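Local coordinates for phosphoglycerate dehydrogenase (Lactobacillus plantarum, PDB 3EVT), which probably oxidises 3-phosphoglycerate to 3-phosphohydroxypyruvate with NAD, as expected of a phosphoglycerate dehydrogenase of the D-2-hydroxyacid dehydrogenase family, at residues A97-V102 with Q150-K155; A104-V109 with M222-G227; Q139-G144 with N193-A198; G160-G165 with F176-A181; A188-N193 with Q216-P221. All coordinates share one frame; numbering follows the deposited sequence.

Interaction 1. Residues A97-V102 with Q150-K155; sequences AISESV and QSLAAK
S99 and S151 meet through their hydroxyls: OG of S99 lies 2.9 Å from OG of S151 in a hydrogen bond whose proton could come from either. OG of S99 is also hydrogen-bonded to the backbone O of A95, one turn earlier. The CB of S99 is in turn covered by the aliphatic end of K155, whose CE comes to 3.6 Å from it. Serine suits position 99 because helix 147-158 passes close by; the CA atoms of S99 and L152 are 4.7 Å apart. Deeper in, CD2 of L152 packs against CG1 of V102 at 3.7 Å, the two side chains crossing at about a right angle. CG of L152 stands anti to the backbone N (chi1 176°), and both methyls it carries lie against V102. The helices involved are 93-110 and 147-158, the latter following strand 139-143 of the Rossmann-type domain, with a glycine pattern running into its start, consistent with dinucleotide binding. Their segments cross at -53°, with 8.7 Å between axes. L152 also reaches L140, I142 and V196 of the sheet, and an alanine here would probably leave a gap between V102 and those strands. On the polar side of the contact, NZ of K155 forms a salt bridge with D96, and a water 2.9 Å from NZ of K155 links it to OE2 of E100. E100 also accepts backbone N-H groups of L135 and T136 of the second subunit.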
# COMPACT_ATOMS: atom_id res chain seq x y z
N ALA A 97 -2.78 1.30 -11.51
CA ALA A 97 -3.57 0.07 -11.43
C ALA A 97 -2.72 -1.19 -11.45
O ALA A 97 -2.95 -2.09 -10.68
CB ALA A 97 -4.66 -0.01 -12.54
N ILE A 98 -1.76 -1.26 -12.36
CA ILE A 98 -0.89 -2.41 -12.47
C ILE A 98 -0.06 -2.57 -11.19
O ILE A 98 0.17 -3.67 -10.71
CB ILE A 98 0.07 -2.22 -13.64
CG1 ILE A 98 -0.68 -2.20 -14.96
CG2 ILE A 98 1.19 -3.25 -13.57
CD1 ILE A 98 0.22 -1.59 -16.19
N SER A 99 0.37 -1.48 -10.61
CA SER A 99 1.07 -1.60 -9.35
C SER A 99 0.20 -2.19 -8.25
O SER A 99 0.67 -3.04 -7.45
CB SER A 99 1.57 -0.24 -8.91
OG SER A 99 2.64 0.12 -9.76
N GLU A 100 -1.04 -1.71 -8.15
CA GLU A 100 -2.02 -2.29 -7.21
C GLU A 100 -2.22 -3.80 -7.40
O GLU A 100 -2.30 -4.55 -6.43
CB GLU A 100 -3.37 -1.56 -7.31
CG GLU A 100 -3.32 -0.12 -6.71
CD GLU A 100 -4.72 0.40 -6.43
OE1 GLU A 100 -5.66 -0.46 -6.38
OE2 GLU A 100 -4.87 1.65 -6.24
N SER A 101 -2.31 -4.27 -8.64
CA SER A 101 -2.31 -5.73 -8.92
C SER A 101 -1.11 -6.47 -8.39
O SER A 101 -1.25 -7.58 -7.87
CB SER A 101 -2.38 -6.00 -10.41
OG SER A 101 -3.64 -5.54 -10.90
N VAL A 102 0.08 -5.89 -8.52
CA VAL A 102 1.26 -6.57 -7.93
C VAL A 102 1.15 -6.60 -6.39
O VAL A 102 1.40 -7.63 -5.75
CB VAL A 102 2.56 -5.92 -8.38
CG1 VAL A 102 3.77 -6.63 -7.70
CG2 VAL A 102 2.67 -6.02 -9.92
N GLN A 150 8.49 2.22 -11.63
CA GLN A 150 8.69 3.32 -10.71
C GLN A 150 7.47 3.57 -9.83
O GLN A 150 7.59 3.94 -8.65
CB GLN A 150 8.98 4.60 -11.50
CG GLN A 150 10.39 4.64 -12.14
CD GLN A 150 10.56 5.86 -13.03
OE1 GLN A 150 10.09 6.94 -12.69
NE2 GLN A 150 11.21 5.67 -14.17
N SER A 151 6.28 3.37 -10.41
CA SER A 151 5.07 3.54 -9.61
C SER A 151 4.89 2.35 -8.66
O SER A 151 4.48 2.54 -7.53
CB SER A 151 3.84 3.85 -10.47
OG SER A 151 3.23 2.67 -10.94
N LEU A 152 5.25 1.15 -9.09
CA LEU A 152 5.29 0.01 -8.17
C LEU A 152 6.29 0.25 -7.02
O LEU A 152 5.95 0.07 -5.84
CB LEU A 152 5.60 -1.31 -8.89
CG LEU A 152 5.74 -2.53 -7.94
CD1 LEU A 152 4.52 -2.72 -7.01
CD2 LEU A 152 6.05 -3.84 -8.73
N ALA A 153 7.53 0.63 -7.38
CA ALA A 153 8.55 1.08 -6.41
C ALA A 153 8.06 2.10 -5.37
O ALA A 153 8.37 1.99 -4.16
CB ALA A 153 9.77 1.63 -7.13
N ALA A 154 7.37 3.14 -5.83
CA ALA A 154 6.86 4.17 -4.92
C ALA A 154 5.92 3.54 -3.90
O ALA A 154 6.00 3.82 -2.71
CB ALA A 154 6.14 5.31 -5.70
N LYS A 155 4.99 2.69 -4.37
CA LYS A 155 4.01 2.15 -3.40
C LYS A 155 4.63 1.16 -2.42
O LYS A 155 4.35 1.20 -1.23
CB LYS A 155 2.84 1.49 -4.11
CG LYS A 155 1.98 2.42 -4.91
CD LYS A 155 0.94 1.61 -5.70
CE LYS A 155 0.40 2.47 -6.81
NZ LYS A 155 -0.37 3.56 -6.19
O HOH W 1 -2.99 2.91 -5.06

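Interaction 2. Residues A104-V109 with M222-G227; sequences AAMLSV and MLINIG
M222 and V109 make the close-packed end of this contact, where CE of M222 settles 3.7 Å from CG2 of V109. The same methyl lies 3.6 Å from the backbone O of A105, and a small residue suits position 105 because it lets the methionine tip come down onto the helix. M222 gets there by stretching out fully: its CG is anti to the backbone N (chi1 174°) and the chain stays extended beyond it, while SD passes beside CB of V109 at 4.0 Å. A second tight point joins M106 and I224, whose side chains cross at about a right angle with CG of M106 3.6 Å from CD1 of I224. This is helix-on-sheet packing on a Rossmann-type domain: the 104-109 segment of helix 93-110 runs at 151° to strand 222-225, axes 10.0 Å apart at closest. An alanine in place of M222 would probably open a gap beneath V109 and A105, since both the sulfur and the methyl that fill it would be gone. The packing thins beyond I224, toward the end of the strand at N225. N225 to G227 make no contact with 104-109; I226 instead meets I98 and V102, earlier on the helix. OD1 of N225 accepts the backbone N-H of G227 at 2.8 Å, an Asx turn, and also a hydrogen bond from ND2 of N197. A104, A105, L107 and S108 pack against the second subunit.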
# COMPACT_ATOMS: atom_id res chain seq x y z
N ALA A 104 -1.42 -6.66 -4.68
CA ALA A 104 -2.51 -7.56 -4.38
C ALA A 104 -2.03 -8.99 -4.40
O ALA A 104 -2.40 -9.81 -3.53
CB ALA A 104 -3.65 -7.36 -5.42
N ALA A 105 -1.20 -9.32 -5.39
CA ALA A 105 -0.68 -10.65 -5.48
C ALA A 105 0.18 -10.95 -4.24
O ALA A 105 0.08 -12.03 -3.66
CB ALA A 105 0.14 -10.79 -6.78
N MET A 106 1.02 -10.00 -3.86
CA MET A 106 2.00 -10.18 -2.80
C MET A 106 1.29 -10.23 -1.46
O MET A 106 1.58 -11.11 -0.65
CB MET A 106 3.07 -9.03 -2.79
CG MET A 106 4.06 -8.96 -4.00
SD MET A 106 5.44 -7.77 -3.80
CE MET A 106 4.60 -6.22 -3.71
N LEU A 107 0.40 -9.29 -1.21
CA LEU A 107 -0.39 -9.25 0.06
C LEU A 107 -1.33 -10.43 0.26
O LEU A 107 -1.43 -11.00 1.36
CB LEU A 107 -1.18 -7.95 0.17
CG LEU A 107 -0.30 -6.77 0.56
CD1 LEU A 107 -0.94 -5.38 0.13
CD2 LEU A 107 -0.01 -6.84 2.05
N SER A 108 -2.02 -10.85 -0.80
CA SER A 108 -2.92 -11.95 -0.59
C SER A 108 -2.19 -13.23 -0.23
O SER A 108 -2.72 -14.01 0.54
CB SER A 108 -3.86 -12.18 -1.76
OG SER A 108 -3.17 -12.67 -2.86
N VAL A 109 -0.97 -13.41 -0.74
CA VAL A 109 -0.07 -14.49 -0.32
C VAL A 109 0.47 -14.32 1.09
O VAL A 109 0.14 -15.15 1.90
CB VAL A 109 1.06 -14.73 -1.32
CG1 VAL A 109 2.24 -15.55 -0.66
CG2 VAL A 109 0.50 -15.45 -2.55
N MET A 222 8.87 -15.11 -4.20
CA MET A 222 7.66 -15.25 -4.99
C MET A 222 7.93 -14.56 -6.37
O MET A 222 8.53 -13.47 -6.44
CB MET A 222 6.48 -14.60 -4.23
CG MET A 222 5.14 -14.53 -5.00
SD MET A 222 3.77 -13.77 -4.07
CE MET A 222 2.52 -14.06 -5.32
N LEU A 223 7.54 -15.21 -7.47
CA LEU A 223 7.78 -14.64 -8.79
C LEU A 223 6.50 -14.06 -9.33
O LEU A 223 5.47 -14.74 -9.27
CB LEU A 223 8.34 -15.67 -9.78
CG LEU A 223 8.46 -15.11 -11.22
CD1 LEU A 223 9.67 -14.14 -11.34
CD2 LEU A 223 8.63 -16.27 -12.18
N ILE A 224 6.55 -12.82 -9.84
CA ILE A 224 5.34 -12.23 -10.39
C ILE A 224 5.60 -11.73 -11.79
O ILE A 224 6.52 -10.97 -12.00
CB ILE A 224 4.81 -11.07 -9.51
CG1 ILE A 224 4.44 -11.60 -8.10
CG2 ILE A 224 3.57 -10.42 -10.21
CD1 ILE A 224 4.75 -10.70 -7.03
N ASN A 225 4.77 -12.14 -12.75
CA ASN A 225 4.98 -11.71 -14.14
C ASN A 225 3.87 -10.82 -14.65
O ASN A 225 2.74 -11.26 -14.85
CB ASN A 225 5.14 -12.91 -15.12
CG ASN A 225 5.68 -12.47 -16.47
OD1 ASN A 225 6.01 -11.29 -16.64
ND2 ASN A 225 5.79 -13.39 -17.41
N ILE A 226 4.18 -9.56 -14.87
CA ILE A 226 3.23 -8.64 -15.45
C ILE A 226 3.94 -8.05 -16.67
O ILE A 226 3.62 -6.98 -17.12
CB ILE A 226 2.83 -7.52 -14.46
CG1 ILE A 226 4.08 -6.95 -13.78
CG2 ILE A 226 1.83 -8.02 -13.42
CD1 ILE A 226 3.95 -5.52 -13.37
N GLY A 227 4.94 -8.75 -17.19
CA GLY A 227 5.65 -8.31 -18.40
C GLY A 227 4.93 -8.99 -19.53
O GLY A 227 3.76 -8.68 -19.77

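Interaction 3. Residues Q139-G144 with N193-A198; sequences QLLIYG and NFIVNA
Q139 and N193 lead into a parallel ladder held by seven hydrogen bonds. The N-H of Q139 points at OD1 of N193, 2.9 Å away, in the plane of the amide carbonyl and on a lone pair; chi1 of N193 (-50°) sets its CG beside its own backbone N, from where OD1 reaches the N-H of Q139. The backbone O of Q139 accepts twice, from the N of N193 and the N of F194. Farther on, the bonds pass back and forth: L141 N to F194 O, V196 N to L141 O at 2.8 Å, Y143 N to V196 O and A198 N to Y143 O. Strands 139-143 and 194-197 are thereby joined at the middle of the seven-stranded parallel sheet of a Rossmann-type domain, where the chain order changes direction. Weaker CA-H...O contacts fill in between, such as CA of I195 to O of L141 at 3.4 Å. Apolar packing differs on the two faces. On the face of L140, F194, I142 and V196, CD1 of L140 lies 3.6 Å from CG2 of V196, and L152 covers L140, I142 and V196. On the other, Y143 and I195 lie side by side, CE2 of Y143 being 4.0 Å from CG2 of I195, and L189 packs on both. G144, first glycine of the probable dinucleotide-binding pattern, follows; its backbone angles (phi 112°) would press a side chain against the preceding carbonyl.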
# COMPACT_ATOMS: atom_id res chain seq x y z
N GLN A 139 12.36 -7.49 0.66
CA GLN A 139 13.03 -6.99 -0.55
C GLN A 139 12.23 -7.31 -1.78
O GLN A 139 11.86 -8.45 -2.03
CB GLN A 139 14.40 -7.61 -0.77
CG GLN A 139 15.25 -7.71 0.43
CD GLN A 139 16.08 -6.48 0.60
OE1 GLN A 139 16.49 -6.14 1.72
NE2 GLN A 139 16.33 -5.78 -0.52
N LEU A 140 11.99 -6.29 -2.56
CA LEU A 140 11.33 -6.39 -3.84
C LEU A 140 12.38 -6.09 -4.94
O LEU A 140 12.95 -5.01 -4.99
CB LEU A 140 10.20 -5.37 -3.89
CG LEU A 140 9.46 -5.20 -5.22
CD1 LEU A 140 8.89 -6.55 -5.62
CD2 LEU A 140 8.35 -4.13 -5.16
N LEU A 141 12.59 -7.05 -5.83
CA LEU A 141 13.40 -6.86 -7.02
C LEU A 141 12.51 -6.70 -8.27
O LEU A 141 11.77 -7.62 -8.66
CB LEU A 141 14.36 -8.07 -7.15
CG LEU A 141 15.24 -8.05 -8.43
CD1 LEU A 141 16.14 -6.79 -8.51
CD2 LEU A 141 16.07 -9.33 -8.47
N ILE A 142 12.58 -5.54 -8.92
CA ILE A 142 11.78 -5.30 -10.16
C ILE A 142 12.69 -5.12 -11.39
O ILE A 142 13.58 -4.30 -11.39
CB ILE A 142 10.89 -4.01 -10.05
CG1 ILE A 142 10.13 -3.95 -8.70
CG2 ILE A 142 9.94 -3.84 -11.30
CD1 ILE A 142 9.53 -2.50 -8.38
N TYR A 143 12.42 -5.91 -12.43
CA TYR A 143 13.04 -5.80 -13.73
C TYR A 143 12.21 -4.87 -14.59
O TYR A 143 11.05 -5.20 -14.95
CB TYR A 143 13.10 -7.20 -14.41
CG TYR A 143 14.14 -8.16 -13.83
CD1 TYR A 143 15.31 -8.48 -14.57
CD2 TYR A 143 13.96 -8.79 -12.59
CE1 TYR A 143 16.24 -9.37 -14.08
CE2 TYR A 143 14.89 -9.67 -12.08
CZ TYR A 143 16.04 -9.96 -12.84
OH TYR A 143 17.01 -10.82 -12.36
N GLY A 144 12.79 -3.73 -14.94
CA GLY A 144 12.05 -2.70 -15.64
C GLY A 144 11.86 -1.50 -14.74
O GLY A 144 11.05 -1.54 -13.79
N ASN A 193 12.97 -11.17 -1.65
CA ASN A 193 11.79 -11.92 -1.27
C ASN A 193 10.73 -11.99 -2.42
O ASN A 193 10.00 -12.98 -2.54
CB ASN A 193 11.21 -11.41 0.05
CG ASN A 193 12.28 -11.31 1.14
OD1 ASN A 193 12.86 -10.23 1.40
ND2 ASN A 193 12.60 -12.43 1.71
N PHE A 194 10.71 -10.99 -3.30
CA PHE A 194 9.74 -10.97 -4.43
C PHE A 194 10.47 -10.46 -5.67
O PHE A 194 11.26 -9.48 -5.61
CB PHE A 194 8.56 -10.01 -4.13
CG PHE A 194 7.85 -10.30 -2.83
CD1 PHE A 194 6.69 -11.10 -2.80
CD2 PHE A 194 8.34 -9.81 -1.64
CE1 PHE A 194 6.05 -11.38 -1.64
CE2 PHE A 194 7.69 -10.10 -0.45
CZ PHE A 194 6.57 -10.90 -0.45
N ILE A 195 10.23 -11.15 -6.76
CA ILE A 195 10.78 -10.77 -8.05
C ILE A 195 9.63 -10.47 -9.01
O ILE A 195 8.77 -11.29 -9.24
CB ILE A 195 11.63 -11.89 -8.64
CG1 ILE A 195 12.82 -12.20 -7.70
CG2 ILE A 195 12.03 -11.53 -10.08
CD1 ILE A 195 13.62 -13.50 -8.01
N VAL A 196 9.64 -9.27 -9.55
CA VAL A 196 8.62 -8.83 -10.44
C VAL A 196 9.21 -8.59 -11.83
O VAL A 196 10.15 -7.83 -11.99
CB VAL A 196 7.88 -7.56 -9.86
CG1 VAL A 196 6.85 -6.98 -10.89
CG2 VAL A 196 7.16 -7.94 -8.47
N ASN A 197 8.66 -9.27 -12.83
CA ASN A 197 8.98 -8.93 -14.20
C ASN A 197 8.01 -7.91 -14.76
O ASN A 197 6.85 -8.20 -14.84
CB ASN A 197 8.92 -10.14 -15.12
CG ASN A 197 9.25 -9.74 -16.55
OD1 ASN A 197 10.18 -8.98 -16.74
ND2 ASN A 197 8.43 -10.13 -17.53
N ALA A 198 8.51 -6.74 -15.16
CA ALA A 198 7.70 -5.76 -15.86
C ALA A 198 8.41 -5.34 -17.17
O ALA A 198 8.25 -4.22 -17.64
CB ALA A 198 7.46 -4.51 -14.95

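Interaction 4. Residues G160-G165 with F176-A181; sequences GMHVIG and FHETVA
H162 and H177 are brought together by different settings of chi1: CG of H162 is anti to its backbone N (-174°), whereas CG of H177 is anti to its carbonyl carbon (-53°). Their rings form an offset stack, centroids 4.7 Å apart and planes at 20°, with ND1 of H162 over one face of the H177 ring, toward its rim. Each ring also makes a hydrogen bond. NE2 of H162 reaches OE2 of E178 at 2.8 Å, the oxygen lying close to the imidazole plane and being met on its anti side. NE2 of H177 reaches the backbone O of M161 at 3.2 Å, tilted out of its ring. Histidine suits both places, since a flat ring can stack while its NE2 still donates. The pair of segments forms one border of the seven-stranded Rossmann-type sheet: strand 178-181 is outermost and runs parallel to strand 162-167. Their backbone bonds include G165 N to E178 O at 3.0 Å and V180 N to G165 O at 2.8 Å, while the two bonds received by the O of V163 are weak. On the buried side, CD1 of F176 comes to 3.9 Å from CG1 of V163 and also packs on the backbone of G165, with CE1 of F176 3.4 Å from CA of G165. Glycine suits position 165 because a CB would run into that ring. F176 extends on to I142 and T145, next to the glycine pattern.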
# COMPACT_ATOMS: atom_id res chain seq x y z
N GLY A 160 7.09 0.16 3.25
CA GLY A 160 8.24 -0.30 3.99
C GLY A 160 9.08 -1.33 3.29
O GLY A 160 9.98 -1.89 3.89
N MET A 161 8.80 -1.60 2.00
CA MET A 161 9.65 -2.57 1.26
C MET A 161 11.00 -1.94 0.85
O MET A 161 11.11 -0.73 0.64
CB MET A 161 8.94 -3.16 0.05
CG MET A 161 7.55 -3.88 0.32
SD MET A 161 7.03 -4.84 -1.15
CE MET A 161 7.82 -6.37 -0.71
N HIS A 162 12.05 -2.75 0.81
CA HIS A 162 13.29 -2.32 0.15
C HIS A 162 13.27 -2.68 -1.38
O HIS A 162 13.14 -3.84 -1.79
CB HIS A 162 14.53 -2.89 0.83
CG HIS A 162 15.80 -2.36 0.26
ND1 HIS A 162 16.26 -1.09 0.51
CD2 HIS A 162 16.72 -2.94 -0.55
CE1 HIS A 162 17.41 -0.89 -0.12
NE2 HIS A 162 17.70 -2.00 -0.79
N VAL A 163 13.41 -1.66 -2.21
CA VAL A 163 13.16 -1.83 -3.64
C VAL A 163 14.41 -1.63 -4.53
O VAL A 163 15.03 -0.57 -4.57
CB VAL A 163 12.01 -0.93 -4.13
CG1 VAL A 163 11.53 -1.43 -5.45
CG2 VAL A 163 10.86 -0.93 -3.11
N ILE A 164 14.71 -2.69 -5.25
CA ILE A 164 15.80 -2.71 -6.21
C ILE A 164 15.26 -2.96 -7.59
O ILE A 164 14.42 -3.86 -7.78
CB ILE A 164 16.74 -3.89 -5.89
CG1 ILE A 164 17.16 -3.83 -4.42
CG2 ILE A 164 17.94 -3.90 -6.87
CD1 ILE A 164 18.30 -4.75 -4.11
N GLY A 165 15.76 -2.19 -8.55
CA GLY A 165 15.32 -2.28 -9.96
C GLY A 165 16.40 -2.68 -10.96
O GLY A 165 17.57 -2.39 -10.78
N PHE A 176 13.21 3.92 -6.64
CA PHE A 176 13.97 2.73 -6.36
C PHE A 176 15.07 3.05 -5.37
O PHE A 176 15.75 4.01 -5.56
CB PHE A 176 14.61 2.21 -7.64
CG PHE A 176 13.66 1.52 -8.55
CD1 PHE A 176 13.42 0.18 -8.42
CD2 PHE A 176 13.01 2.21 -9.54
CE1 PHE A 176 12.56 -0.46 -9.27
CE2 PHE A 176 12.15 1.58 -10.39
CZ PHE A 176 11.92 0.27 -10.29
N HIS A 177 15.26 2.27 -4.32
CA HIS A 177 16.40 2.53 -3.45
C HIS A 177 17.75 2.24 -4.11
O HIS A 177 18.76 2.83 -3.73
CB HIS A 177 16.35 1.66 -2.21
CG HIS A 177 15.07 1.75 -1.47
ND1 HIS A 177 14.85 2.69 -0.49
CD2 HIS A 177 13.93 1.02 -1.55
CE1 HIS A 177 13.63 2.53 0.00
NE2 HIS A 177 13.06 1.51 -0.62
N GLU A 178 17.81 1.24 -5.00
CA GLU A 178 19.02 0.94 -5.71
C GLU A 178 18.60 0.42 -7.04
O GLU A 178 17.54 -0.18 -7.12
CB GLU A 178 19.81 -0.21 -5.07
CG GLU A 178 19.93 -0.20 -3.57
CD GLU A 178 20.61 -1.49 -3.04
OE1 GLU A 178 21.50 -2.02 -3.73
OE2 GLU A 178 20.22 -1.97 -1.94
N THR A 179 19.44 0.60 -8.07
CA THR A 179 19.21 -0.04 -9.37
C THR A 179 20.46 -0.82 -9.79
O THR A 179 21.56 -0.48 -9.37
CB THR A 179 18.92 0.99 -10.44
OG1 THR A 179 19.96 1.94 -10.43
CG2 THR A 179 17.65 1.74 -10.12
N VAL A 180 20.29 -1.86 -10.60
CA VAL A 180 21.42 -2.61 -11.13
C VAL A 180 21.25 -2.86 -12.61
O VAL A 180 20.13 -2.84 -13.13
CB VAL A 180 21.57 -3.97 -10.43
CG1 VAL A 180 21.82 -3.78 -8.93
CG2 VAL A 180 20.38 -4.86 -10.71
N ALA A 181 22.36 -3.11 -13.30
CA ALA A 181 22.36 -3.48 -14.71
C ALA A 181 22.00 -4.95 -14.84
O ALA A 181 22.24 -5.72 -13.93
CB ALA A 181 23.75 -3.22 -15.32

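Interaction 5. Residues A188-N193 with Q216-P221; sequences ALATAN and QTKQQP
The end of helix 186-191, with the turn leading into strand 194-197, rests on the loop that joins helix 211-215 to strand 222-225, at the edge of the Rossmann-type domain. Q219 reaches across from this loop: its NE2 donates to the backbone O of A190 at 3.0 Å, a carbonyl in the last turn of the helix. The bend at chi2 (-52°) turns CD of Q219 toward the helix end, while its CG lies 3.6 Å from the O of T191. A190 is small enough for the loop to pass close by, and its CB meets CG of K218 at 3.8 Å. Next to it, CD1 of L189 packs on the amide of Q216, and the CA of T217 makes a CA-H...O contact with the O of L189 at 3.1 Å. P221 puts its CB 3.2 Å from the O of A192. Water fills in the remainder: one molecule takes the N-H of Q219 and lies by the carbonyls of L189 and A192, and a second water, 2.6 Å from the O of Q219, also accepts from ND2 of N193. Carbonyls at a helix end lack the usual N-H partners of the next turn, so a glutamine amide and a bound water are well suited to supply donors here.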
# COMPACT_ATOMS: atom_id res chain seq x y z
N ALA A 188 21.20 -9.29 -5.83
CA ALA A 188 19.81 -8.92 -5.66
C ALA A 188 18.93 -10.13 -5.71
O ALA A 188 18.01 -10.28 -4.89
CB ALA A 188 19.43 -7.94 -6.71
N LEU A 189 19.22 -11.03 -6.65
CA LEU A 189 18.54 -12.34 -6.72
C LEU A 189 18.71 -13.23 -5.50
O LEU A 189 17.82 -14.02 -5.20
CB LEU A 189 19.03 -13.16 -7.93
CG LEU A 189 18.58 -12.61 -9.26
CD1 LEU A 189 19.51 -13.10 -10.36
CD2 LEU A 189 17.09 -12.98 -9.52
N ALA A 190 19.88 -13.15 -4.84
CA ALA A 190 20.11 -13.93 -3.60
C ALA A 190 19.31 -13.40 -2.39
O ALA A 190 18.81 -14.18 -1.58
CB ALA A 190 21.63 -14.03 -3.26
N THR A 191 19.17 -12.09 -2.27
CA THR A 191 18.40 -11.53 -1.14
C THR A 191 16.89 -11.20 -1.41
O THR A 191 16.16 -10.86 -0.48
CB THR A 191 19.08 -10.29 -0.61
OG1 THR A 191 19.16 -9.35 -1.67
CG2 THR A 191 20.54 -10.63 -0.15
N ALA A 192 16.43 -11.28 -2.67
CA ALA A 192 15.00 -11.01 -3.00
C ALA A 192 13.94 -11.83 -2.27
O ALA A 192 13.97 -13.06 -2.29
CB ALA A 192 14.76 -11.07 -4.52
N ASN A 193 12.97 -11.17 -1.65
CA ASN A 193 11.79 -11.92 -1.27
C ASN A 193 10.73 -11.99 -2.42
O ASN A 193 10.00 -12.98 -2.54
CB ASN A 193 11.21 -11.41 0.05
CG ASN A 193 12.28 -11.31 1.14
OD1 ASN A 193 12.86 -10.23 1.40
ND2 ASN A 193 12.60 -12.43 1.71
N GLN A 216 19.91 -18.90 -8.85
CA GLN A 216 20.63 -17.87 -8.11
C GLN A 216 19.87 -17.29 -6.88
O GLN A 216 20.44 -16.48 -6.15
CB GLN A 216 21.01 -16.70 -9.03
CG GLN A 216 22.00 -17.04 -10.12
CD GLN A 216 22.08 -15.92 -11.14
OE1 GLN A 216 22.95 -15.04 -11.08
NE2 GLN A 216 21.15 -15.91 -12.07
N THR A 217 18.63 -17.71 -6.65
CA THR A 217 17.82 -17.14 -5.58
C THR A 217 18.11 -17.91 -4.32
O THR A 217 18.30 -19.13 -4.40
CB THR A 217 16.26 -17.20 -5.83
OG1 THR A 217 15.79 -18.56 -5.76
CG2 THR A 217 15.86 -16.58 -7.14
N LYS A 218 18.10 -17.25 -3.18
CA LYS A 218 18.29 -17.98 -1.93
C LYS A 218 17.17 -17.81 -0.86
O LYS A 218 17.18 -18.48 0.16
CB LYS A 218 19.67 -17.62 -1.38
CG LYS A 218 20.77 -17.66 -2.44
CD LYS A 218 21.54 -18.99 -2.40
CE LYS A 218 22.52 -19.14 -3.62
NZ LYS A 218 21.88 -19.85 -4.81
N GLN A 219 16.21 -16.91 -1.07
CA GLN A 219 15.20 -16.70 -0.02
C GLN A 219 13.89 -17.38 -0.35
O GLN A 219 12.88 -17.11 0.27
CB GLN A 219 14.90 -15.23 0.20
CG GLN A 219 16.12 -14.36 0.40
CD GLN A 219 17.01 -14.91 1.49
OE1 GLN A 219 16.53 -15.41 2.51
NE2 GLN A 219 18.33 -14.84 1.26
N GLN A 220 13.91 -18.27 -1.33
CA GLN A 220 12.70 -18.87 -1.89
C GLN A 220 11.62 -17.81 -2.21
O GLN A 220 10.49 -17.82 -1.64
CB GLN A 220 12.19 -19.99 -1.01
CG GLN A 220 13.31 -20.90 -0.47
CD GLN A 220 12.81 -22.10 0.37
OE1 GLN A 220 11.64 -22.20 0.74
NE2 GLN A 220 13.71 -23.03 0.65
N PRO A 221 11.95 -16.89 -3.13
CA PRO A 221 11.07 -15.73 -3.36
C PRO A 221 9.79 -16.07 -4.15
O PRO A 221 9.63 -17.16 -4.66
CB PRO A 221 11.95 -14.77 -4.17
CG PRO A 221 12.74 -15.76 -5.05
CD PRO A 221 13.03 -16.97 -4.12
O HOH W 2 16.01 -14.90 -3.29
O HOH W 3 11.53 -14.87 0.37

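How the interactions relate
All five contacts belong to the probable NAD-binding domain. Interactions 3 and 4 are strand pairs of one parallel sheet, their centres about 9 Å apart, and strands 139-143 and 162-167 lie side by side in it. Interaction 2 adds strand 222-225 beyond 194-197, its centre also about 9 Å from that of interaction 3. Interactions 1 and 2 share helix 93-110, and both touch the second subunit, so this helix connects the sheet to the dimer interface. Interaction 5 lies about 20 Å from interaction 1, centre to centre, and shares N193 with interaction 3. Along the chain, interactions 3, 4 and 5 fall within the loop closed by interaction 2, while the segments of interaction 1 alternate with those of interactions 2 and 3.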